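Local coordinates for ferric vibriobactin ABC transporter, periplasmic ferric vibriobactin-binding protein (Vibrio cholerae, PDB 3R5T) that binds the iron-loaded siderophore vibriobactin in the periplasm, probably to hand it to an ABC transporter for uptake, at residues 53-65 with 266-278. Residues are numbered along the deposited sequence; the frame is centred on the assembly and turned at random.
With VBN ((4S,5R)-N-{3-[(2,3-dihydroxybenzoyl)amino]propyl}-2-(2,3-dihydroxyphenyl)-N-[3-({[(4S,5R)-2-(2,3-dihydroxyphenyl)-5-met hyl-4,5-dihydro-1,3-oxazol-4-yl]carbonyl}amino)propyl]-5-methyl-4,5-dihydro-1,3-oxazole-4-carboxamide), chain B.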
loop_
_atom_site.group_PDB
_atom_site.type_symbol
_atom_site.label_atom_id
_atom_site.label_comp_id
_atom_site.label_asym_id
_atom_site.label_seq_id
_atom_site.Cartn_x
_atom_site.Cartn_y
_atom_site.Cartn_z
ATOM N N SER A 53 3.358 11.760 -12.424
ATOM C CA SER A 53 2.861 13.021 -11.882
ATOM C C SER A 53 1.428 12.966 -11.370
ATOM O O SER A 53 0.709 13.958 -11.441
ATOM C CB SER A 53 3.027 14.138 -12.913
ATOM O OG SER A 53 4.403 14.315 -13.196
ATOM N N THR A 54 1.034 11.832 -10.785
ATOM C CA THR A 54 -0.306 11.713 -10.241
ATOM C C THR A 54 -0.282 11.369 -8.756
ATOM O O THR A 54 0.698 10.813 -8.253
ATOM C CB THR A 54 -1.123 10.634 -10.964
ATOM O OG1 THR A 54 -0.483 9.358 -10.822
ATOM C CG2 THR A 54 -1.260 10.983 -12.458
ATOM N N PHE A 55 -1.363 11.742 -8.083
ATOM C CA PHE A 55 -1.696 11.227 -6.757
ATOM C C PHE A 55 -2.510 9.942 -6.933
ATOM O O PHE A 55 -3.257 9.793 -7.898
ATOM C CB PHE A 55 -2.564 12.237 -5.998
ATOM C CG PHE A 55 -1.814 13.411 -5.400
ATOM C CD1 PHE A 55 -0.441 13.375 -5.192
ATOM C CD2 PHE A 55 -2.515 14.532 -4.994
ATOM C CE1 PHE A 55 0.204 14.467 -4.600
ATOM C CE2 PHE A 55 -1.876 15.615 -4.405
ATOM C CZ PHE A 55 -0.515 15.575 -4.207
ATOM N N PHE A 56 -2.421 9.014 -5.982
ATOM C CA PHE A 56 -3.252 7.803 -6.072
ATOM C C PHE A 56 -4.724 8.157 -5.993
ATOM O O PHE A 56 -5.133 8.956 -5.138
ATOM C CB PHE A 56 -2.893 6.757 -5.005
ATOM C CG PHE A 56 -1.549 6.112 -5.203
ATOM C CD1 PHE A 56 -1.171 5.616 -6.446
ATOM C CD2 PHE A 56 -0.660 5.998 -4.150
ATOM C CE1 PHE A 56 0.070 5.012 -6.618
ATOM C CE2 PHE A 56 0.579 5.384 -4.312
ATOM C CZ PHE A 56 0.948 4.914 -5.551
ATOM N N GLU A 57 -5.531 7.554 -6.860
ATOM C CA GLU A 57 -6.924 7.969 -7.018
ATOM C C GLU A 57 -7.794 7.733 -5.790
ATOM O O GLU A 57 -8.771 8.448 -5.577
ATOM C CB GLU A 57 -7.547 7.279 -8.240
ATOM C CG GLU A 57 -8.904 7.828 -8.637
ATOM C CD GLU A 57 -8.884 9.294 -9.077
ATOM O OE1 GLU A 57 -7.801 9.867 -9.336
ATOM O OE2 GLU A 57 -9.982 9.876 -9.160
ATOM N N GLN A 58 -7.444 6.741 -4.983
ATOM C CA GLN A 58 -8.238 6.487 -3.786
ATOM C C GLN A 58 -8.283 7.679 -2.815
ATOM O O GLN A 58 -9.218 7.777 -2.009
ATOM C CB GLN A 58 -7.772 5.228 -3.054
ATOM C CG GLN A 58 -6.331 5.289 -2.532
ATOM C CD GLN A 58 -5.321 4.721 -3.493
ATOM O OE1 GLN A 58 -5.562 4.661 -4.716
ATOM N NE2 GLN A 58 -4.163 4.298 -2.966
ATOM N N TRP A 59 -7.257 8.537 -2.852
ATOM C CA TRP A 59 -7.188 9.691 -1.935
ATOM C C TRP A 59 -6.956 11.046 -2.604
ATOM O O TRP A 59 -6.890 12.064 -1.917
ATOM C CB TRP A 59 -6.193 9.477 -0.764
ATOM C CG TRP A 59 -4.801 9.062 -1.142
ATOM C CD1 TRP A 59 -4.267 7.814 -1.028
ATOM C CD2 TRP A 59 -3.765 9.898 -1.675
ATOM N NE1 TRP A 59 -2.966 7.808 -1.460
ATOM C CE2 TRP A 59 -2.628 9.075 -1.865
ATOM C CE3 TRP A 59 -3.679 11.255 -1.999
ATOM C CZ2 TRP A 59 -1.425 9.569 -2.362
ATOM C CZ3 TRP A 59 -2.490 11.737 -2.487
ATOM C CH2 TRP A 59 -1.379 10.901 -2.664
ATOM N N ARG A 60 -6.872 11.062 -3.929
ATOM C CA ARG A 60 -6.614 12.307 -4.649
ATOM C C ARG A 60 -7.568 13.433 -4.256
ATOM O O ARG A 60 -7.132 14.547 -3.953
ATOM C CB ARG A 60 -6.675 12.094 -6.165
ATOM C CG ARG A 60 -6.353 13.359 -6.987
ATOM C CD ARG A 60 -6.552 13.125 -8.475
ATOM N NE ARG A 60 -7.883 12.605 -8.780
ATOM C CZ ARG A 60 -8.968 13.356 -8.931
ATOM N NH1 ARG A 60 -8.901 14.681 -8.816
ATOM N NH2 ARG A 60 -10.125 12.777 -9.208
ATOM N N LYS A 61 -8.866 13.157 -4.282
ATOM C CA LYS A 61 -9.838 14.212 -4.013
ATOM C C LYS A 61 -9.722 14.737 -2.581
ATOM O O LYS A 61 -9.879 15.942 -2.352
ATOM C CB LYS A 61 -11.265 13.730 -4.287
ATOM C CG LYS A 61 -11.505 13.402 -5.751
ATOM C CD LYS A 61 -12.972 13.088 -6.026
ATOM C CE LYS A 61 -13.418 11.826 -5.309
ATOM N NZ LYS A 61 -12.678 10.609 -5.769
ATOM N N LEU A 62 -9.443 13.847 -1.629
ATOM C CA LEU A 62 -9.198 14.258 -0.257
ATOM C C LEU A 62 -7.938 15.131 -0.146
ATOM O O LEU A 62 -7.936 16.142 0.552
ATOM C CB LEU A 62 -9.102 13.031 0.665
ATOM C CG LEU A 62 -8.907 13.334 2.152
ATOM C CD1 LEU A 62 -10.099 14.099 2.698
ATOM C CD2 LEU A 62 -8.692 12.051 2.935
ATOM N N ALA A 63 -6.869 14.744 -0.845
ATOM C CA ALA A 63 -5.652 15.542 -0.847
ATOM C C ALA A 63 -5.938 16.951 -1.392
ATOM O O ALA A 63 -5.505 17.953 -0.817
ATOM C CB ALA A 63 -4.566 14.865 -1.665
ATOM N N GLU A 64 -6.681 17.023 -2.493
ATOM C CA GLU A 64 -7.051 18.315 -3.069
ATOM C C GLU A 64 -7.902 19.142 -2.103
ATOM O O GLU A 64 -7.677 20.346 -1.933
ATOM C CB GLU A 64 -7.775 18.114 -4.406
ATOM C CG GLU A 64 -6.889 17.491 -5.487
ATOM C CD GLU A 64 -7.622 17.227 -6.793
ATOM O OE1 GLU A 64 -7.045 16.539 -7.671
ATOM O OE2 GLU A 64 -8.765 17.714 -6.943
ATOM N N LEU A 65 -8.859 18.495 -1.450
ATOM C CA LEU A 65 -9.693 19.180 -0.465
ATOM C C LEU A 65 -8.858 19.771 0.685
ATOM O O LEU A 65 -9.107 20.891 1.140
ATOM C CB LEU A 65 -10.744 18.217 0.086
ATOM C CG LEU A 65 -11.820 18.811 0.992
ATOM C CD1 LEU A 65 -12.549 19.934 0.260
ATOM C CD2 LEU A 65 -12.800 17.732 1.447
ATOM N N ASN A 266 -7.986 0.814 -7.773
ATOM C CA ASN A 266 -7.104 1.599 -6.910
ATOM C C ASN A 266 -6.260 0.767 -5.942
ATOM O O ASN A 266 -5.703 1.307 -4.971
ATOM C CB ASN A 266 -7.902 2.636 -6.117
ATOM C CG ASN A 266 -8.565 3.673 -7.000
ATOM O OD1 ASN A 266 -8.131 3.942 -8.124
ATOM N ND2 ASN A 266 -9.594 4.300 -6.474
ATOM N N SER A 267 -6.118 -0.526 -6.228
ATOM C CA SER A 267 -5.510 -1.467 -5.288
ATOM C C SER A 267 -3.997 -1.603 -5.424
ATOM O O SER A 267 -3.415 -2.501 -4.818
ATOM C CB SER A 267 -6.170 -2.843 -5.408
ATOM O OG SER A 267 -5.957 -3.406 -6.702
ATOM N N PHE A 268 -3.367 -0.754 -6.238
ATOM C CA PHE A 268 -1.922 -0.875 -6.424
ATOM C C PHE A 268 -1.159 -0.799 -5.083
ATOM O O PHE A 268 -0.379 -1.698 -4.762
ATOM C CB PHE A 268 -1.371 0.137 -7.446
ATOM C CG PHE A 268 0.102 0.025 -7.630
ATOM C CD1 PHE A 268 0.645 -1.102 -8.246
ATOM C CD2 PHE A 268 0.944 1.005 -7.156
ATOM C CE1 PHE A 268 2.007 -1.250 -8.396
ATOM C CE2 PHE A 268 2.319 0.866 -7.298
ATOM C CZ PHE A 268 2.847 -0.270 -7.919
ATOM N N ARG A 269 -1.396 0.254 -4.311
ATOM C CA ARG A 269 -0.824 0.366 -2.964
ATOM C C ARG A 269 -1.957 0.347 -1.957
ATOM O O ARG A 269 -3.089 0.771 -2.277
ATOM C CB ARG A 269 -0.032 1.667 -2.822
ATOM C CG ARG A 269 1.325 1.693 -3.521
ATOM C CD ARG A 269 2.315 0.746 -2.905
ATOM N NE ARG A 269 3.711 1.107 -3.177
ATOM C CZ ARG A 269 4.491 0.516 -4.076
ATOM N NH1 ARG A 269 4.037 -0.490 -4.819
ATOM N NH2 ARG A 269 5.749 0.914 -4.223
ATOM N N ILE A 270 -1.664 -0.147 -0.753
ATOM C CA ILE A 270 -2.667 -0.274 0.302
ATOM C C ILE A 270 -2.568 0.842 1.331
ATOM O O ILE A 270 -1.539 1.027 1.984
ATOM C CB ILE A 270 -2.523 -1.603 1.054
ATOM C CG1 ILE A 270 -2.655 -2.784 0.082
ATOM C CG2 ILE A 270 -3.554 -1.657 2.186
ATOM C CD1 ILE A 270 -3.966 -2.799 -0.651
ATOM N N ASP A 271 -3.635 1.612 1.447
ATOM C CA ASP A 271 -3.772 2.566 2.532
ATOM C C ASP A 271 -5.214 2.411 3.023
ATOM O O ASP A 271 -5.964 1.594 2.494
ATOM C CB ASP A 271 -3.429 3.986 2.045
ATOM C CG ASP A 271 -4.170 4.350 0.800
ATOM O OD1 ASP A 271 -3.519 4.681 -0.214
ATOM O OD2 ASP A 271 -5.419 4.317 0.843
ATOM N N LEU A 272 -5.614 3.173 4.027
ATOM C CA LEU A 272 -6.971 3.068 4.553
ATOM C C LEU A 272 -8.013 3.186 3.442
ATOM O O LEU A 272 -8.999 2.446 3.422
ATOM C CB LEU A 272 -7.213 4.166 5.573
ATOM C CG LEU A 272 -8.658 4.277 6.057
ATOM C CD1 LEU A 272 -9.150 3.012 6.777
ATOM C CD2 LEU A 272 -8.795 5.513 6.958
ATOM N N PHE A 273 -7.774 4.100 2.501
ATOM C CA PHE A 273 -8.759 4.382 1.476
ATOM C C PHE A 273 -8.869 3.270 0.452
ATOM O O PHE A 273 -9.981 2.822 0.135
ATOM C CB PHE A 273 -8.455 5.750 0.868
ATOM C CG PHE A 273 -8.275 6.800 1.923
ATOM C CD1 PHE A 273 -7.013 7.222 2.305
ATOM C CD2 PHE A 273 -9.378 7.287 2.603
ATOM C CE1 PHE A 273 -6.868 8.169 3.319
ATOM C CE2 PHE A 273 -9.235 8.228 3.610
ATOM C CZ PHE A 273 -7.982 8.666 3.967
ATOM N N SER A 274 -7.746 2.784 -0.057
ATOM C CA SER A 274 -7.839 1.668 -0.996
ATOM C C SER A 274 -8.249 0.378 -0.286
ATOM O O SER A 274 -8.918 -0.462 -0.890
ATOM C CB SER A 274 -6.544 1.458 -1.781
ATOM O OG SER A 274 -5.421 1.335 -0.932
ATOM N N ALA A 275 -7.862 0.235 0.979
ATOM C CA ALA A 275 -8.258 -0.936 1.764
ATOM C C ALA A 275 -9.779 -0.997 1.891
ATOM O O ALA A 275 -10.386 -2.061 1.726
ATOM C CB ALA A 275 -7.596 -0.915 3.160
ATOM N N ARG A 276 -10.400 0.145 2.170
ATOM C CA ARG A 276 -11.862 0.190 2.210
ATOM C C ARG A 276 -12.471 -0.232 0.874
ATOM O O ARG A 276 -13.436 -0.999 0.842
ATOM C CB ARG A 276 -12.347 1.590 2.555
ATOM C CG ARG A 276 -12.290 1.924 4.024
ATOM C CD ARG A 276 -12.690 3.370 4.250
ATOM N NE ARG A 276 -12.659 3.681 5.672
ATOM C CZ ARG A 276 -12.542 4.906 6.173
ATOM N NH1 ARG A 276 -12.442 5.955 5.366
ATOM N NH2 ARG A 276 -12.524 5.080 7.487
ATOM N N GLU A 277 -11.931 0.281 -0.224
ATOM C CA GLU A 277 -12.470 -0.064 -1.530
ATOM C C GLU A 277 -12.364 -1.574 -1.751
ATOM O O GLU A 277 -13.304 -2.210 -2.226
ATOM C CB GLU A 277 -11.727 0.681 -2.648
ATOM C CG GLU A 277 -11.949 2.187 -2.652
ATOM C CD GLU A 277 -11.414 2.857 -3.914
ATOM O OE1 GLU A 277 -11.449 2.228 -4.994
ATOM O OE2 GLU A 277 -10.988 4.023 -3.827
ATOM N N ILE A 278 -11.204 -2.135 -1.435
ATOM C CA ILE A 278 -10.963 -3.568 -1.594
ATOM C C ILE A 278 -11.917 -4.429 -0.763
ATOM O O ILE A 278 -12.505 -5.380 -1.275
ATOM C CB ILE A 278 -9.505 -3.931 -1.272
ATOM C CG1 ILE A 278 -8.572 -3.261 -2.276
ATOM C CG2 ILE A 278 -9.310 -5.439 -1.268
ATOM C CD1 ILE A 278 -7.084 -3.234 -1.887
HETATM C C VBN B . 7.646 -0.745 -11.928
HETATM N N VBN B . 8.261 0.401 -9.753
HETATM O O VBN B . 8.299 -1.704 -11.682
HETATM C CA VBN B . 7.779 0.537 -11.117
HETATM C CB VBN B . 8.815 1.566 -11.706
HETATM C CAB VBN B . 0.447 3.756 -10.473
HETATM O OAC VBN B . 4.429 -5.160 -11.086
HETATM O OAD VBN B . 4.478 3.368 -12.615
HETATM O OAF VBN B . 6.001 -1.385 -6.669
HETATM O OAG VBN B . 10.526 -1.512 -5.436
HETATM O OAH VBN B . 7.327 1.351 -6.718
HETATM O OAI VBN B . 6.187 -1.791 -9.293
HETATM O OAJ VBN B . 8.857 -0.906 -7.497
HETATM O OAK VBN B . 5.602 1.249 -8.813
HETATM C CAL VBN B . 4.205 -4.655 -6.935
HETATM C CAM VBN B . 12.715 0.527 -7.657
HETATM C CAN VBN B . 5.329 4.439 -6.177
HETATM C CAO VBN B . 4.782 -3.479 -6.348
HETATM C CAP VBN B . 12.285 -0.248 -6.543
HETATM C CAQ VBN B . 6.298 3.408 -5.941
HETATM C CAR VBN B . 4.303 -4.889 -8.356
HETATM C CAS VBN B . 11.841 0.801 -8.719
HETATM C CAT VBN B . 4.488 4.393 -7.318
HETATM C CAU VBN B . 5.958 -2.967 -13.873
HETATM C CAV VBN B . 5.023 0.320 -14.593
HETATM C CAW VBN B . 6.340 -3.975 -12.777
HETATM C CAX VBN B . 4.045 1.505 -14.767
HETATM C CAY VBN B . 6.942 -1.813 -14.082
HETATM C CAZ VBN B . 6.076 0.509 -13.488
HETATM N NBB VBN B . 6.070 -3.579 -11.397
HETATM N NBC VBN B . 3.197 1.659 -13.587
HETATM N NBD VBN B . 3.478 2.074 -10.097
HETATM O OBF VBN B . 2.758 4.245 -9.584
HETATM C CBG VBN B . 5.077 -4.287 -10.623
HETATM C CBH VBN B . 3.540 2.628 -12.541
HETATM C CBJ VBN B . 9.695 0.455 -9.867
HETATM C CBK VBN B . 5.452 -2.539 -7.184
HETATM C CBL VBN B . 10.973 -0.754 -6.502
HETATM C CBM VBN B . 6.391 2.362 -6.856
HETATM C CBN VBN B . 5.554 -2.758 -8.527
HETATM C CBO VBN B . 10.152 -0.486 -7.520
HETATM C CBP VBN B . 5.576 2.324 -7.956
HETATM C CBQ VBN B . 4.950 -3.984 -9.135
HETATM C CBR VBN B . 10.589 0.337 -8.658
HETATM C CBS VBN B . 4.571 3.367 -8.183
HETATM C CBU VBN B . 1.936 3.839 -10.762
HETATM C CBW VBN B . 3.793 3.318 -9.468
HETATM C CBX VBN B . 2.710 2.522 -11.268
HETATM N NBY VBN B . 6.836 -0.695 -13.139
HETATM O OG1 VBN B . 10.071 1.275 -10.952
HETATM C CG2 VBN B . 8.386 3.016 -11.860
HETATM O O HOH W 1 -3.105 2.427 -4.981
HETATM O O HOH W 2 -11.350 5.903 -2.105
HETATM O O HOH W 3 -0.825 6.213 -0.708
#
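Asn266 lies along the side chain of Gln58, the two running in opposite directions, with CB of Asn266 3.4 Å from OE1 of Gln58. A primary amide suits this place because it offers both donor and acceptor: ND2 gives a proton to Glu277 OE2 of its own segment (3.0 Å, on the syn lone pair), while OD1 rests on CB of Glu57. Phe268 and Arg269 each touch both Phe56 and vibriobactin. The Phe268 ring, close to the ferric ion, brings CD2 obliquely to Phe56 CE1 (4.1 Å) and CZ to the vibriobactin nitrogen NBD. The long arginine pairs apolar methylenes with a charged end: CG lies against Phe56 CZ, and the chain, bent at chi2 (-67°), carries the guanidinium to vibriobactin, where NH1 donates in plane to the catechol oxygen OAF (2.8 Å); Thr32 and Tyr118 hold other nitrogens of the group. Segment 53-65 follows strand 44-49 of one lobe's parallel sheet and 266-278 follows edge strand 260-264 of the other's mixed sheet, so the contact bridges the two lobes of this periplasmic binding protein beside the ligand cleft. Asp271 N-caps helix 272-286 in a capping box: OD2 accepts from Ser274 N, and Ser274 OG accepts from Asp271 N. Its second oxygen, OD1, can thus take a nearly straight bond from Gln58 NE2 (2.9 Å, 171°). That amide's other proton goes to a water that also binds Asn266 O and Arg269 N. Phe273, apolar and broad, sets CD1 against Trp59 CB and CZ against Leu62 CD2 (3.6 Å). One turn on, Glu277 OE2 approaches Gln58 CB and shares a water with Gln58 O.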